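Local coordinates for protein lipase (Penicillium expansum, PDB 3G7N) that hydrolyses triacylglycerols and related acylglycerol lipids to release free fatty acids, acting as a secreted alkaline lipase of the alpha/beta hydrolase superfamily, at residues A[60-65]-A[108-113]; A[87-92]-A[138-143]; A[97-102]-A[134-139]. All coordinates share one frame; numbering follows the deposited sequence.

Contact 1. Residues A[60-65]-A[108-113]; sequences VIMRGS and DTIITE
I110 meets V60 and M62 with two different branches, a compact example of a forked side chain on a helix touching two strand residues separately. Its CG2 methyl, anti to the backbone N while CG1 turns beside it (chi1 -70°), lies 3.8 Å from V60 CG2 and 4.0 Å from V60 CG1, as the two branched chains cross obliquely. The longer branch runs on to CD1, which approaches M62 SD tip to tip at 4.0 Å. M62 reaches this point by a chain bent at both chi2 (-50°) and chi3 (-66°), a folded course that presents sulfur to the isoleucine. With I110 cut back to an alanine, both branches go, and V60 CG2 and M62 SD would probably lose their methyl partners on this turn of the helix, opening a gap between strand and helix.

No hydrogen bond crosses this buried, apolar interface. Strand 57-62 runs between strands 125-131 and 45-52 in the central sheet, V60 and M62 bonding through their backbones to V129. On this face helix 97-120 also supplies V114 against V60 and W103 against M62, while I61 meets A21 of helix 8-23 on the other.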
loop_
_atom_site.group_PDB
_atom_site.type_symbol
_atom_site.label_atom_id
_atom_site.label_comp_id
_atom_site.label_asym_id
_atom_site.label_seq_id
_atom_site.Cartn_x
_atom_site.Cartn_y
_atom_site.Cartn_z
ATOM N N VAL A 60 -7.618 -4.976 -3.772
ATOM C CA VAL A 60 -7.989 -3.640 -3.292
ATOM C C VAL A 60 -6.879 -2.666 -3.672
ATOM O O VAL A 60 -5.737 -2.803 -3.202
ATOM C CB VAL A 60 -8.158 -3.636 -1.760
ATOM C CG1 VAL A 60 -8.509 -2.241 -1.267
ATOM C CG2 VAL A 60 -9.225 -4.671 -1.310
ATOM N N ILE A 61 -7.194 -1.717 -4.547
ATOM C CA ILE A 61 -6.175 -0.827 -5.113
ATOM C C ILE A 61 -6.532 0.594 -4.697
ATOM O O ILE A 61 -7.609 1.092 -5.037
ATOM C CB ILE A 61 -6.150 -0.903 -6.644
ATOM C CG1 ILE A 61 -5.991 -2.346 -7.139
ATOM C CG2 ILE A 61 -5.012 -0.046 -7.193
ATOM C CD1 ILE A 61 -6.232 -2.508 -8.641
ATOM N N MET A 62 -5.674 1.207 -3.890
ATOM C CA MET A 62 -5.958 2.531 -3.346
ATOM C C MET A 62 -5.179 3.604 -4.079
ATOM O O MET A 62 -3.986 3.456 -4.345
ATOM C CB MET A 62 -5.603 2.583 -1.869
ATOM C CG MET A 62 -6.431 1.589 -1.011
ATOM S SD MET A 62 -8.234 1.660 -1.268
ATOM C CE MET A 62 -8.596 3.305 -0.641
ATOM N N ARG A 63 -5.849 4.714 -4.350
ATOM C CA ARG A 63 -5.184 5.862 -4.976
ATOM C C ARG A 63 -4.469 6.682 -3.923
ATOM O O ARG A 63 -5.026 6.927 -2.844
ATOM C CB ARG A 63 -6.187 6.715 -5.745
ATOM C CG ARG A 63 -5.514 7.718 -6.681
ATOM C CD ARG A 63 -6.515 8.712 -7.204
ATOM N NE ARG A 63 -6.877 9.655 -6.158
ATOM C CZ ARG A 63 -7.933 10.453 -6.206
ATOM N NH1 ARG A 63 -8.538 10.679 -7.368
ATOM N NH2 ARG A 63 -8.242 11.184 -5.151
ATOM N N GLY A 64 -3.343 7.291 -4.309
ATOM C CA GLY A 64 -2.762 8.403 -3.550
ATOM C C GLY A 64 -3.539 9.716 -3.707
ATOM O O GLY A 64 -4.660 9.752 -4.230
ATOM N N SER A 65 -3.005 10.787 -3.114
ATOM C CA SER A 65 -3.633 12.114 -3.211
ATOM C C SER A 65 -3.564 12.602 -4.653
ATOM O O SER A 65 -2.623 12.297 -5.366
ATOM C CB SER A 65 -2.935 13.108 -2.292
ATOM O OG SER A 65 -2.505 12.500 -1.086
ATOM N N ASP A 108 -15.755 -0.224 5.523
ATOM C CA ASP A 108 -16.887 -1.152 5.486
ATOM C C ASP A 108 -17.325 -1.454 4.048
ATOM O O ASP A 108 -17.651 -2.599 3.736
ATOM C CB ASP A 108 -18.082 -0.625 6.290
ATOM C CG ASP A 108 -17.865 -0.696 7.788
ATOM O OD1 ASP A 108 -17.201 -1.639 8.251
ATOM O OD2 ASP A 108 -18.661 -0.048 8.504
ATOM N N THR A 109 -17.270 -0.451 3.178
ATOM C CA THR A 109 -17.566 -0.656 1.769
ATOM C C THR A 109 -16.605 -1.662 1.141
ATOM O O THR A 109 -17.029 -2.564 0.423
ATOM C CB THR A 109 -17.517 0.669 1.009
ATOM O OG1 THR A 109 -18.454 1.581 1.601
ATOM C CG2 THR A 109 -17.894 0.470 -0.448
ATOM N N ILE A 110 -15.315 -1.524 1.425
ATOM C CA ILE A 110 -14.318 -2.421 0.864
ATOM C C ILE A 110 -14.488 -3.836 1.426
ATOM O O ILE A 110 -14.508 -4.800 0.655
ATOM C CB ILE A 110 -12.905 -1.880 1.131
ATOM C CG1 ILE A 110 -12.676 -0.624 0.293
ATOM C CG2 ILE A 110 -11.871 -2.931 0.811
ATOM C CD1 ILE A 110 -11.403 0.145 0.615
ATOM N N ILE A 111 -14.609 -3.980 2.748
ATOM C CA ILE A 111 -14.796 -5.302 3.331
ATOM C C ILE A 111 -16.040 -6.002 2.757
ATOM O O ILE A 111 -16.006 -7.187 2.442
ATOM C CB ILE A 111 -14.859 -5.237 4.884
ATOM C CG1 ILE A 111 -13.553 -4.672 5.459
ATOM C CG2 ILE A 111 -15.139 -6.612 5.462
ATOM C CD1 ILE A 111 -12.299 -5.437 5.091
ATOM N N THR A 112 -17.121 -5.258 2.605
ATOM C CA THR A 112 -18.354 -5.821 2.051
ATOM C C THR A 112 -18.159 -6.342 0.631
ATOM O O THR A 112 -18.586 -7.442 0.296
ATOM C CB THR A 112 -19.493 -4.786 2.087
ATOM O OG1 THR A 112 -19.791 -4.474 3.455
ATOM C CG2 THR A 112 -20.763 -5.342 1.442
ATOM N N GLU A 113 -17.456 -5.584 -0.200
ATOM C CA GLU A 113 -17.236 -6.007 -1.576
ATOM C C GLU A 113 -16.266 -7.177 -1.635
ATOM O O GLU A 113 -16.492 -8.137 -2.384
ATOM C CB GLU A 113 -16.732 -4.844 -2.435
ATOM C CG GLU A 113 -16.418 -5.242 -3.870
ATOM C CD GLU A 113 -17.639 -5.675 -4.681
ATOM O OE1 GLU A 113 -18.789 -5.481 -4.225
ATOM O OE2 GLU A 113 -17.453 -6.066 -5.852
#

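Contact 2. Residues A[87-92]-A[138-143]; sequences VTFPSD and TSIAHV
F89 and V87, from a loop without regular secondary structure, rest against I140 and V143 of helix 133-148, one of the helices packed on the central sheet of this alpha/beta hydrolase fold. The case illustrates how an irregular segment can match a helix with very few projections. I140 and V143 stand one turn apart, and the end of the phenylalanine ring points at this pair. V143 is the bump that fills a hollow: its CG1 enters the notch between V87 CG1, 4.3 Å away, and F89 CE1, 4.4 Å away, approaching the ring obliquely. I140 CD1 instead comes to the ring edge, near the ring plane, 4.2 Å from F89 CZ, and the two side chains cross at about a right angle. I140 makes this reach by extending CG1 away from its backbone N (chi1 -178°) and then bending at chi2 (63°), which carries CD1 outward to the ring.

F172 of helix 167-175 touches both F89 and V143, its ring meeting that of F89 with the planes at about 50°, and W169 of the same helix lies against I140. The loop thus bridges two helices by apolar packing away from the catalytic residues. Within the loop itself, V87 folds back upon F89, its CG1 methyl sitting 3.5 Å above the ring plane and over the ring centre.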
loop_
_atom_site.group_PDB
_atom_site.type_symbol
_atom_site.label_atom_id
_atom_site.label_comp_id
_atom_site.label_asym_id
_atom_site.label_seq_id
_atom_site.Cartn_x
_atom_site.Cartn_y
_atom_site.Cartn_z
ATOM N N VAL A 87 -11.777 -5.820 13.188
ATOM C CA VAL A 87 -10.395 -5.724 13.644
ATOM C C VAL A 87 -10.348 -5.550 15.161
ATOM O O VAL A 87 -11.070 -4.718 15.710
ATOM C CB VAL A 87 -9.653 -4.520 13.000
ATOM C CG1 VAL A 87 -8.212 -4.466 13.471
ATOM C CG2 VAL A 87 -9.748 -4.597 11.475
ATOM N N THR A 88 -9.513 -6.342 15.822
ATOM C CA THR A 88 -9.300 -6.176 17.261
ATOM C C THR A 88 -7.882 -5.653 17.512
ATOM O O THR A 88 -6.915 -6.399 17.483
ATOM C CB THR A 88 -9.537 -7.491 18.024
ATOM O OG1 THR A 88 -10.867 -7.965 17.755
ATOM C CG2 THR A 88 -9.398 -7.258 19.528
ATOM N N PHE A 89 -7.788 -4.356 17.795
ATOM C CA PHE A 89 -6.483 -3.716 18.018
ATOM C C PHE A 89 -6.076 -3.861 19.480
ATOM O O PHE A 89 -6.846 -3.452 20.362
ATOM C CB PHE A 89 -6.553 -2.218 17.696
ATOM C CG PHE A 89 -6.676 -1.908 16.223
ATOM C CD1 PHE A 89 -5.561 -1.941 15.399
ATOM C CD2 PHE A 89 -7.882 -1.478 15.701
ATOM C CE1 PHE A 89 -5.660 -1.564 14.058
ATOM C CE2 PHE A 89 -7.981 -1.068 14.368
ATOM C CZ PHE A 89 -6.844 -1.041 13.581
ATOM N N PRO A 90 -4.803 -4.202 19.729
ATOM C CA PRO A 90 -4.317 -4.064 21.104
ATOM C C PRO A 90 -4.416 -2.632 21.591
ATOM O O PRO A 90 -4.278 -1.682 20.802
ATOM C CB PRO A 90 -2.861 -4.499 21.012
ATOM C CG PRO A 90 -2.859 -5.505 19.875
ATOM C CD PRO A 90 -3.879 -4.985 18.891
ATOM N N SER A 91 -4.530 -2.473 22.909
ATOM C CA SER A 91 -4.808 -1.183 23.530
ATOM C C SER A 91 -3.765 -0.108 23.214
ATOM O O SER A 91 -4.054 1.083 23.347
ATOM C CB SER A 91 -4.923 -1.350 25.059
ATOM O OG SER A 91 -3.669 -1.710 25.625
ATOM N N ASP A 92 -2.520 -0.526 23.048
ATOM C CA ASP A 92 -1.434 0.433 22.874
ATOM C C ASP A 92 -1.220 0.898 21.427
ATOM O O ASP A 92 -0.451 1.818 21.183
ATOM C CB ASP A 92 -0.127 -0.055 23.506
ATOM C CG ASP A 92 0.323 -1.409 22.977
ATOM O OD1 ASP A 92 -0.515 -2.162 22.423
ATOM O OD2 ASP A 92 1.492 -1.772 23.214
ATOM N N THR A 138 -2.723 1.287 2.109
ATOM C CA THR A 138 -2.511 -0.143 1.944
ATOM C C THR A 138 -1.908 -0.753 3.208
ATOM O O THR A 138 -2.209 -1.921 3.543
ATOM C CB THR A 138 -1.591 -0.382 0.738
ATOM O OG1 THR A 138 -2.281 -0.014 -0.452
ATOM C CG2 THR A 138 -1.158 -1.837 0.601
ATOM N N SER A 139 -1.125 0.012 3.967
ATOM C CA SER A 139 -0.558 -0.515 5.203
ATOM C C SER A 139 -1.607 -0.755 6.276
ATOM O O SER A 139 -1.426 -1.644 7.125
ATOM C CB SER A 139 0.609 0.353 5.704
ATOM O OG SER A 139 0.175 1.539 6.334
ATOM N N ILE A 140 -2.712 -0.021 6.241
ATOM C CA ILE A 140 -3.847 -0.345 7.092
ATOM C C ILE A 140 -4.763 -1.369 6.444
ATOM O O ILE A 140 -5.251 -2.277 7.138
ATOM C CB ILE A 140 -4.601 0.926 7.591
ATOM C CG1 ILE A 140 -5.757 0.528 8.523
ATOM C CG2 ILE A 140 -5.023 1.834 6.457
ATOM C CD1 ILE A 140 -5.307 -0.172 9.808
ATOM N N ALA A 141 -4.966 -1.290 5.122
ATOM C CA ALA A 141 -5.736 -2.325 4.419
ATOM C C ALA A 141 -5.229 -3.732 4.685
ATOM O O ALA A 141 -6.021 -4.669 4.852
ATOM C CB ALA A 141 -5.755 -2.060 2.910
ATOM N N HIS A 142 -3.921 -3.891 4.756
ATOM C CA HIS A 142 -3.316 -5.187 5.024
ATOM C C HIS A 142 -3.863 -5.786 6.332
ATOM O O HIS A 142 -4.281 -6.945 6.385
ATOM C CB HIS A 142 -1.793 -5.044 5.106
ATOM C CG HIS A 142 -1.087 -6.334 5.361
ATOM N ND1 HIS A 142 -0.936 -7.291 4.385
ATOM C CD2 HIS A 142 -0.532 -6.839 6.493
ATOM C CE1 HIS A 142 -0.315 -8.338 4.906
ATOM N NE2 HIS A 142 -0.024 -8.074 6.167
ATOM N N VAL A 143 -3.877 -4.976 7.382
ATOM C CA VAL A 143 -4.376 -5.413 8.684
ATOM C C VAL A 143 -5.897 -5.592 8.674
ATOM O O VAL A 143 -6.414 -6.583 9.190
ATOM C CB VAL A 143 -3.956 -4.404 9.784
ATOM C CG1 VAL A 143 -4.644 -4.704 11.105
ATOM C CG2 VAL A 143 -2.450 -4.420 9.965
#

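Contact 3. Residues A[97-102]-A[134-139]; sequences RGVHRP and GGALTS
The carbonyl oxygen of A136 is gripped by S139 within its own helix and touched by V99 from the other. S139 OG donates to A136 O at 2.7 Å, meeting it at a C=O...donor angle of 131° and slightly tilted from the carbonyl plane, while S139 N adds a weak bond. Against the same oxygen rests V99 CG1, 3.7 Å away, an apolar methyl covering a polar atom whose bonding need is met locally. The hydroxyl can do this because chi1 of S139 (77°) places OG between its backbone N and carbonyl carbon.

V99 divides its two methyls over the neighbouring helix: CG1 addresses the backbone of A136, and CG2 lies 4.0 Å from A136 CB. L137 returns the contact with one branch, CD2, which comes to 3.9 Å from V99 O, 4.2 Å from V99 CG1 and 4.1 Å from P102 CG. The leucine and the proline ring cross at about a right angle. The axes of segments 97-102 and 134-139 approach to 9.6 Å and cross steeply at -74°, and the small A136 side chain is consistent with so close an approach of V99.

G134, at the start of 134-139, belongs to a GxSxG sequence consistent with the nucleophile elbow of alpha/beta hydrolases, and the side chain of A136 is about 7 Å from that of the nucleophile S132. T138 N and T138 OG1 reach G134 O from opposite faces of its carbonyl plane. The S139 and T138 hydroxyls thus bond to carbonyls of their own helix, and Y204 OH bonds S139 O. With no hydrogen bond between the segments, the crossing rests on shape and apolar burial.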
loop_
_atom_site.group_PDB
_atom_site.type_symbol
_atom_site.label_atom_id
_atom_site.label_comp_id
_atom_site.label_asym_id
_atom_site.label_seq_id
_atom_site.Cartn_x
_atom_site.Cartn_y
_atom_site.Cartn_z
ATOM N N ARG A 97 -4.202 10.077 12.504
ATOM C CA ARG A 97 -5.561 10.343 12.077
ATOM C C ARG A 97 -5.624 10.536 10.564
ATOM O O ARG A 97 -6.617 10.198 9.921
ATOM C CB ARG A 97 -6.131 11.567 12.803
ATOM C CG ARG A 97 -7.589 11.816 12.473
ATOM C CD ARG A 97 -8.141 13.069 13.151
ATOM N NE ARG A 97 -8.263 12.908 14.593
ATOM C CZ ARG A 97 -7.595 13.639 15.480
ATOM N NH1 ARG A 97 -6.721 14.554 15.073
ATOM N NH2 ARG A 97 -7.809 13.468 16.777
ATOM N N GLY A 98 -4.593 11.153 9.991
ATOM C CA GLY A 98 -4.572 11.413 8.556
ATOM C C GLY A 98 -4.596 10.191 7.661
ATOM O O GLY A 98 -4.820 10.326 6.457
ATOM N N VAL A 99 -4.368 9.006 8.226
ATOM C CA VAL A 99 -4.555 7.751 7.491
ATOM C C VAL A 99 -5.749 6.965 8.021
ATOM O O VAL A 99 -6.521 6.417 7.239
ATOM C CB VAL A 99 -3.273 6.897 7.504
ATOM C CG1 VAL A 99 -3.487 5.571 6.770
ATOM C CG2 VAL A 99 -2.138 7.679 6.866
ATOM N N HIS A 100 -5.923 6.898 9.344
ATOM C CA HIS A 100 -7.096 6.230 9.888
ATOM C C HIS A 100 -8.399 6.831 9.402
ATOM O O HIS A 100 -9.350 6.089 9.108
ATOM C CB HIS A 100 -7.044 6.191 11.415
ATOM C CG HIS A 100 -8.261 5.576 12.042
ATOM N ND1 HIS A 100 -8.439 4.215 12.171
ATOM C CD2 HIS A 100 -9.428 6.142 12.412
ATOM C CE1 HIS A 100 -9.623 3.980 12.717
ATOM N NE2 HIS A 100 -10.211 5.140 12.938
ATOM N N ARG A 101 -8.477 8.152 9.339
ATOM C CA ARG A 101 -9.724 8.775 8.931
ATOM C C ARG A 101 -10.168 8.381 7.515
ATOM O O ARG A 101 -11.297 7.914 7.333
ATOM C CB ARG A 101 -9.681 10.298 9.111
ATOM C CG ARG A 101 -10.996 10.985 8.812
ATOM C CD ARG A 101 -11.074 12.335 9.544
ATOM N NE ARG A 101 -12.198 13.137 9.063
ATOM C CZ ARG A 101 -12.140 13.940 8.007
ATOM N NH1 ARG A 101 -10.988 14.126 7.377
ATOM N NH2 ARG A 101 -13.213 14.623 7.630
ATOM N N PRO A 102 -9.306 8.583 6.505
ATOM C CA PRO A 102 -9.724 8.155 5.159
ATOM C C PRO A 102 -9.968 6.649 5.064
ATOM O O PRO A 102 -10.932 6.243 4.439
ATOM C CB PRO A 102 -8.563 8.597 4.259
ATOM C CG PRO A 102 -7.399 8.866 5.192
ATOM C CD PRO A 102 -8.055 9.356 6.472
ATOM N N GLY A 134 -1.805 6.300 -1.027
ATOM C CA GLY A 134 -2.366 4.990 -1.344
ATOM C C GLY A 134 -1.582 3.834 -0.739
ATOM O O GLY A 134 -2.159 2.786 -0.414
ATOM N N GLY A 135 -0.274 3.992 -0.622
ATOM C CA GLY A 135 0.569 3.018 0.081
ATOM C C GLY A 135 0.395 3.037 1.587
ATOM O O GLY A 135 0.274 1.992 2.222
ATOM N N ALA A 136 0.246 4.236 2.148
ATOM C CA ALA A 136 -0.061 4.347 3.575
ATOM C C ALA A 136 -1.417 3.695 3.842
ATOM O O ALA A 136 -1.594 2.972 4.845
ATOM C CB ALA A 136 -0.044 5.816 4.022
ATOM N N LEU A 137 -2.398 3.942 2.977
ATOM C CA LEU A 137 -3.694 3.290 3.113
ATOM C C LEU A 137 -3.573 1.772 3.014
ATOM O O LEU A 137 -4.242 1.048 3.755
ATOM C CB LEU A 137 -4.700 3.823 2.084
ATOM C CG LEU A 137 -5.137 5.280 2.301
ATOM C CD1 LEU A 137 -5.775 5.872 1.034
ATOM C CD2 LEU A 137 -6.072 5.379 3.499
ATOM N N THR A 138 -2.723 1.287 2.109
ATOM C CA THR A 138 -2.511 -0.143 1.944
ATOM C C THR A 138 -1.908 -0.753 3.208
ATOM O O THR A 138 -2.209 -1.921 3.543
ATOM C CB THR A 138 -1.591 -0.382 0.738
ATOM O OG1 THR A 138 -2.281 -0.014 -0.452
ATOM C CG2 THR A 138 -1.158 -1.837 0.601
ATOM N N SER A 139 -1.125 0.012 3.967
ATOM C CA SER A 139 -0.558 -0.515 5.203
ATOM C C SER A 139 -1.607 -0.755 6.276
ATOM O O SER A 139 -1.426 -1.644 7.125
ATOM C CB SER A 139 0.609 0.353 5.704
ATOM O OG SER A 139 0.175 1.539 6.334
#

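Contacts 1 and 3 are fully buried, whereas contact 2 is only partly so and lies farthest from the centre of the chain. Helix 97-120 serves both buried contacts, its first turns crossing helix 133-148 and a later turn sitting on strand 57-62; helix 133-148 in turn links contacts 2 and 3, which share T138 and S139. Contact 1 touches contact 3 where M62 CB lies 3.7 Å from G134 O; contacts 2 and 3 meet where I140 CG2 lies 4.1 Å from V99 CG1. All three are apolar across their interfaces, but aliphatic and sulfur groups meet in contact 1, an aromatic ring enters at the outer loop, and in contact 3, near the catalytic serine, backbone carbonyls join the packing.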